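PDB 4IC6: protease Do-like 8, chloroplastic from Arabidopsis thaliana, which probably acts as an HtrA/Deg-type serine endopeptidase of the chloroplast thylakoid, carrying a trypsin-like protease domain and a PDZ domain. Local coordinates for residues K112-K117 with L130-P135; K253-G258 with L355-S360. The protein carries 1 engineered substitution. All coordinates share one frame; numbering follows the deposited sequence.

How the contacts relate
Contact 1 lies in the protease domain, within one antiparallel β-barrel, and contact 2 joins the segment leading into the PDZ domain to the end of its last strand; contact 1 closes before contact 2 opens. Their centres are 31 Å apart and their nearest atoms about 11 Å, with no touch between them. The strand 111-122 still relates them: contact 1 uses its early part, while Asp122 at its end forms a salt bridge with Arg256 of contact 2. Asp126, predicted to belong to the charge relay system with His83 and the engineered Ala204, which lacks the serine hydroxyl, stands off from both, its side chain about 12 Å from that of Leu130 and about 9 Å from that of Arg256.

Contact 1 of 2, residues K112-K117 with L130-P135; sequences KNFEGK and LKVDAP
The ring of Phe114 reaches across from residues 112-117 to 130-135, with its CG anti to the carbonyl carbon (chi1 -63°). At the root, Phe114 CB lies 3.7 Å from Val132 CG2, and the two side chains cross at about a right angle. Phe114 CG meets Val132 CG1, and Phe114 CD1 passes 3.4 Å from Asp133 O, which lies oblique to the ring. Phe114 CE1 touches both Asp133 O and, at 3.7 Å, Ala134 CB, which CZ meets too; this small methyl sits over one ring face near its rim in a CH-pi contact, 4.0 Å from the Phe114 centroid. An alanine here would remove the ring, and the chain beyond Lys131 would probably be held less firmly against strand 111-122. This packing extends the β-hairpin of strands 111-122 and 127-131, in the first chymotrypsin-like barrel, beyond the hydrogen-bonded pair Lys117 and Lys131. Lys117 N donates to Lys131 O at 3.0 Å, nearly straight (168°), and Lys131 N returns a shorter, more bent bond to Lys117 O at 2.7 Å (137°). Gly116 fits because a CB would clash, 3.0 Å from Leu130 CD1. Beyond, a water donates to Glu115 O and accepts from Asp133 N.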
loop_
_atom_site.group_PDB
_atom_site.type_symbol
_atom_site.label_atom_id
_atom_site.label_comp_id
_atom_site.label_asym_id
_atom_site.label_seq_id
_atom_site.Cartn_x
_atom_site.Cartn_y
_atom_site.Cartn_z
ATOM N N LYS A 112 23.964 -21.179 25.698
ATOM C CA LYS A 112 23.453 -22.465 26.154
ATOM C C LYS A 112 21.922 -22.425 26.246
ATOM O O LYS A 112 21.341 -21.384 26.563
ATOM C CB LYS A 112 24.069 -22.816 27.511
ATOM C CG LYS A 112 25.300 -23.746 27.450
ATOM C CD LYS A 112 26.633 -22.993 27.342
ATOM C CE LYS A 112 27.814 -23.963 27.508
ATOM N NZ LYS A 112 29.136 -23.402 27.085
ATOM N N ASN A 113 21.268 -23.557 25.988
ATOM C CA ASN A 113 19.805 -23.601 25.862
ATOM C C ASN A 113 19.071 -24.140 27.104
ATOM O O ASN A 113 19.507 -25.116 27.715
ATOM C CB ASN A 113 19.422 -24.428 24.627
ATOM C CG ASN A 113 17.940 -24.367 24.313
ATOM O OD1 ASN A 113 17.412 -23.318 23.942
ATOM N ND2 ASN A 113 17.264 -25.508 24.429
ATOM N N PHE A 114 17.956 -23.505 27.469
ATOM C CA PHE A 114 17.162 -23.911 28.639
ATOM C C PHE A 114 15.669 -23.851 28.383
ATOM O O PHE A 114 15.191 -22.993 27.647
ATOM C CB PHE A 114 17.470 -23.016 29.842
ATOM C CG PHE A 114 18.884 -23.105 30.301
ATOM C CD1 PHE A 114 19.278 -24.121 31.156
ATOM C CD2 PHE A 114 19.832 -22.200 29.853
ATOM C CE1 PHE A 114 20.590 -24.226 31.576
ATOM C CE2 PHE A 114 21.149 -22.298 30.268
ATOM C CZ PHE A 114 21.528 -23.317 31.133
ATOM N N GLU A 115 14.927 -24.756 29.005
ATOM C CA GLU A 115 13.480 -24.681 28.981
ATOM C C GLU A 115 13.045 -23.467 29.783
ATOM O O GLU A 115 13.545 -23.244 30.887
ATOM C CB GLU A 115 12.871 -25.926 29.620
ATOM C CG GLU A 115 12.964 -27.155 28.778
ATOM C CD GLU A 115 12.227 -28.310 29.416
ATOM O OE1 GLU A 115 12.226 -28.380 30.666
ATOM O OE2 GLU A 115 11.632 -29.119 28.675
ATOM N N GLY A 116 12.123 -22.684 29.230
ATOM C CA GLY A 116 11.550 -21.558 29.945
ATOM C C GLY A 116 10.135 -21.873 30.408
ATOM O O GLY A 116 9.208 -21.946 29.598
ATOM N N LYS A 117 9.960 -22.060 31.713
ATOM C CA LYS A 117 8.635 -22.368 32.246
ATOM C C LYS A 117 7.931 -21.083 32.606
ATOM O O LYS A 117 8.558 -20.150 33.120
ATOM C CB LYS A 117 8.736 -23.281 33.470
ATOM C CG LYS A 117 9.446 -24.591 33.168
ATOM C CD LYS A 117 9.345 -25.584 34.316
ATOM C CE LYS A 117 9.774 -26.988 33.858
ATOM N NZ LYS A 117 9.892 -27.955 34.994
ATOM N N LEU A 130 9.469 -15.810 32.878
ATOM C CA LEU A 130 9.755 -17.234 32.729
ATOM C C LEU A 130 10.712 -17.675 33.830
ATOM O O LEU A 130 11.298 -16.848 34.541
ATOM C CB LEU A 130 10.358 -17.554 31.359
ATOM C CG LEU A 130 9.607 -17.071 30.115
ATOM C CD1 LEU A 130 10.293 -17.612 28.874
ATOM C CD2 LEU A 130 8.164 -17.521 30.147
ATOM N N LYS A 131 10.874 -18.978 33.966
ATOM C CA LYS A 131 11.774 -19.510 34.972
ATOM C C LYS A 131 12.634 -20.567 34.309
ATOM O O LYS A 131 12.119 -21.497 33.681
ATOM C CB LYS A 131 10.972 -20.074 36.139
ATOM C CG LYS A 131 11.750 -20.865 37.156
ATOM C CD LYS A 131 12.651 -19.975 38.001
ATOM C CE LYS A 131 13.321 -20.830 39.093
ATOM N NZ LYS A 131 12.679 -20.647 40.421
ATOM N N VAL A 132 13.948 -20.401 34.444
ATOM C CA VAL A 132 14.949 -21.276 33.837
ATOM C C VAL A 132 15.673 -22.048 34.938
ATOM O O VAL A 132 15.917 -21.511 36.013
ATOM C CB VAL A 132 15.957 -20.407 33.028
ATOM C CG1 VAL A 132 17.364 -20.900 33.183
ATOM C CG2 VAL A 132 15.550 -20.320 31.559
ATOM N N ASP A 133 16.006 -23.307 34.686
ATOM C CA ASP A 133 16.752 -24.104 35.663
ATOM C C ASP A 133 18.243 -24.137 35.285
ATOM O O ASP A 133 18.661 -24.935 34.446
ATOM C CB ASP A 133 16.162 -25.520 35.746
ATOM C CG ASP A 133 16.895 -26.407 36.735
ATOM O OD1 ASP A 133 17.675 -25.868 37.552
ATOM O OD2 ASP A 133 16.687 -27.645 36.699
ATOM N N ALA A 134 19.043 -23.259 35.892
ATOM C CA ALA A 134 20.434 -23.070 35.471
ATOM C C ALA A 134 21.388 -22.850 36.645
ATOM O O ALA A 134 20.963 -22.417 37.716
ATOM C CB ALA A 134 20.526 -21.899 34.493
ATOM N N PRO A 135 22.688 -23.126 36.440
ATOM C CA PRO A 135 23.661 -22.871 37.511
ATOM C C PRO A 135 23.744 -21.378 37.827
ATOM O O PRO A 135 23.980 -20.584 36.914
ATOM C CB PRO A 135 24.987 -23.366 36.910
ATOM C CG PRO A 135 24.582 -24.345 35.840
ATOM C CD PRO A 135 23.308 -23.777 35.271
HETATM O O HOH W 1 15.588 -24.623 32.432
#

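Contact 2 of 2, residues K253-G258 with L355-S360; sequences KVLRAG and LEEKSS
Three backbone hydrogen bonds hold residues 253-258 against 355-360. Lys358 N gives the shortest, 2.7 Å to Arg256 O, almost straight at 168° although the donor lies above the carbonyl plane. Gly258 and Glu356 then exchange a pair: Gly258 N lies nearly on the axis of the Glu356 carbonyl, 2.8 Å from Glu356 O, and Glu356 N reaches Gly258 O, in the carbonyl plane, at 3.2 Å. A water accepts from Arg256 N and donates to Glu357 OE2 and Lys358 O. The charged tips lead away: the extended Arg256 chain carries its guanidinium, with Val254 CG1 over the centre of one face, to a salt bridge with Asp122, at the end of strand 111-122 of the protease domain, while Lys358 bonds through NZ to Ile259 O. Their stems still meet, Arg256 CB lying 3.9 Å from Lys358 CB. Gly258 has no room for a side chain: a CB on it would clash, 2.8 Å from Lys358 CB. The small Ala257 lets its CB approach Leu355 CB to 4.0 Å, and Leu355 CD2 sits 3.7 Å from Gly258 O. The Leu255 and Glu357 side chains cross at about a right angle, with Leu255 CD1 3.4 Å from Glu357 OE2. Here the segment following the protease domain thus pairs, as strand 257-258, with the end of the last PDZ strand, 347-357, consistent with a circularly permuted PDZ domain.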
loop_
_atom_site.group_PDB
_atom_site.type_symbol
_atom_site.label_atom_id
_atom_site.label_comp_id
_atom_site.label_asym_id
_atom_site.label_seq_id
_atom_site.Cartn_x
_atom_site.Cartn_y
_atom_site.Cartn_z
ATOM N N LYS A 253 -0.046 -13.501 38.463
ATOM C CA LYS A 253 -0.856 -12.492 37.776
ATOM C C LYS A 253 -0.925 -11.215 38.590
ATOM O O LYS A 253 -0.590 -11.210 39.772
ATOM C CB LYS A 253 -2.275 -13.017 37.513
ATOM C CG LYS A 253 -3.096 -13.248 38.781
ATOM C CD LYS A 253 -4.504 -13.759 38.485
ATOM C CE LYS A 253 -4.497 -15.262 38.193
ATOM N NZ LYS A 253 -5.819 -15.927 38.448
ATOM N N VAL A 254 -1.372 -10.133 37.970
ATOM C CA VAL A 254 -1.595 -8.916 38.733
ATOM C C VAL A 254 -3.077 -8.636 38.952
ATOM O O VAL A 254 -3.836 -8.502 37.994
ATOM C CB VAL A 254 -0.947 -7.705 38.049
ATOM C CG1 VAL A 254 -1.201 -6.429 38.858
ATOM C CG2 VAL A 254 0.540 -7.957 37.858
ATOM N N LEU A 255 -3.484 -8.545 40.215
ATOM C CA LEU A 255 -4.840 -8.118 40.559
ATOM C C LEU A 255 -4.893 -6.597 40.665
ATOM O O LEU A 255 -4.118 -6.011 41.412
ATOM C CB LEU A 255 -5.272 -8.740 41.895
ATOM C CG LEU A 255 -6.716 -8.446 42.305
ATOM C CD1 LEU A 255 -7.676 -8.953 41.230
ATOM C CD2 LEU A 255 -7.081 -9.040 43.678
ATOM N N ARG A 256 -5.794 -5.952 39.923
ATOM C CA ARG A 256 -5.909 -4.487 39.944
ATOM C C ARG A 256 -7.299 -4.032 40.381
ATOM O O ARG A 256 -8.299 -4.537 39.877
ATOM C CB ARG A 256 -5.639 -3.891 38.561
ATOM C CG ARG A 256 -4.213 -4.007 38.084
ATOM C CD ARG A 256 -4.031 -3.329 36.738
ATOM N NE ARG A 256 -2.631 -3.362 36.330
ATOM C CZ ARG A 256 -2.070 -4.365 35.666
ATOM N NH1 ARG A 256 -0.786 -4.310 35.334
ATOM N NH2 ARG A 256 -2.792 -5.419 35.332
ATOM N N ALA A 257 -7.357 -3.082 41.312
ATOM C CA ALA A 257 -8.624 -2.486 41.702
ATOM C C ALA A 257 -8.774 -1.266 40.819
ATOM O O ALA A 257 -7.798 -0.588 40.531
ATOM C CB ALA A 257 -8.618 -2.069 43.159
ATOM N N GLY A 258 -9.983 -0.977 40.367
ATOM C CA GLY A 258 -10.134 0.197 39.519
ATOM C C GLY A 258 -11.571 0.573 39.245
ATOM O O GLY A 258 -12.505 0.190 39.958
ATOM N N LEU A 355 -14.248 0.553 44.365
ATOM C CA LEU A 355 -13.369 -0.032 43.364
ATOM C C LEU A 355 -13.690 -1.516 43.241
ATOM O O LEU A 355 -14.054 -2.159 44.216
ATOM C CB LEU A 355 -11.907 0.156 43.754
ATOM C CG LEU A 355 -11.520 1.626 43.973
ATOM C CD1 LEU A 355 -10.013 1.730 44.186
ATOM C CD2 LEU A 355 -11.928 2.455 42.782
ATOM N N GLU A 356 -13.566 -2.048 42.032
ATOM C CA GLU A 356 -13.797 -3.468 41.791
ATOM C C GLU A 356 -12.656 -3.905 40.912
ATOM O O GLU A 356 -11.847 -3.070 40.490
ATOM C CB GLU A 356 -15.117 -3.688 41.065
ATOM C CG GLU A 356 -15.190 -3.009 39.687
ATOM C CD GLU A 356 -16.530 -3.263 39.017
ATOM O OE1 GLU A 356 -17.272 -4.123 39.531
ATOM O OE2 GLU A 356 -16.841 -2.611 38.002
ATOM N N GLU A 357 -12.565 -5.197 40.639
ATOM C CA GLU A 357 -11.448 -5.678 39.835
ATOM C C GLU A 357 -11.442 -5.002 38.477
ATOM O O GLU A 357 -12.422 -5.080 37.727
ATOM C CB GLU A 357 -11.460 -7.197 39.661
ATOM C CG GLU A 357 -10.349 -7.670 38.736
ATOM C CD GLU A 357 -10.107 -9.161 38.822
ATOM O OE1 GLU A 357 -10.889 -9.855 39.504
ATOM O OE2 GLU A 357 -9.122 -9.640 38.211
ATOM N N LYS A 358 -10.335 -4.324 38.185
ATOM C CA LYS A 358 -10.130 -3.632 36.919
ATOM C C LYS A 358 -9.746 -4.659 35.866
ATOM O O LYS A 358 -8.580 -5.040 35.743
ATOM C CB LYS A 358 -9.043 -2.565 37.071
ATOM C CG LYS A 358 -8.585 -1.888 35.768
ATOM C CD LYS A 358 -9.762 -1.506 34.879
ATOM C CE LYS A 358 -9.356 -0.503 33.813
ATOM N NZ LYS A 358 -9.593 0.885 34.283
ATOM N N SER A 359 -10.745 -5.111 35.116
ATOM C CA SER A 359 -10.567 -6.195 34.157
ATOM C C SER A 359 -10.396 -5.672 32.731
ATOM O O SER A 359 -9.525 -6.135 31.990
ATOM C CB SER A 359 -11.763 -7.144 34.232
ATOM O OG SER A 359 -12.980 -6.419 34.230
ATOM N N SER A 360 -11.231 -4.703 32.358
ATOM C CA SER A 360 -11.203 -4.119 31.020
ATOM C C SER A 360 -9.788 -3.754 30.561
ATOM O O SER A 360 -8.979 -3.254 31.344
ATOM C CB SER A 360 -12.105 -2.882 30.967
ATOM O OG SER A 360 -11.705 -1.905 31.917
HETATM O O HOH W 2 -7.081 -7.233 37.561
#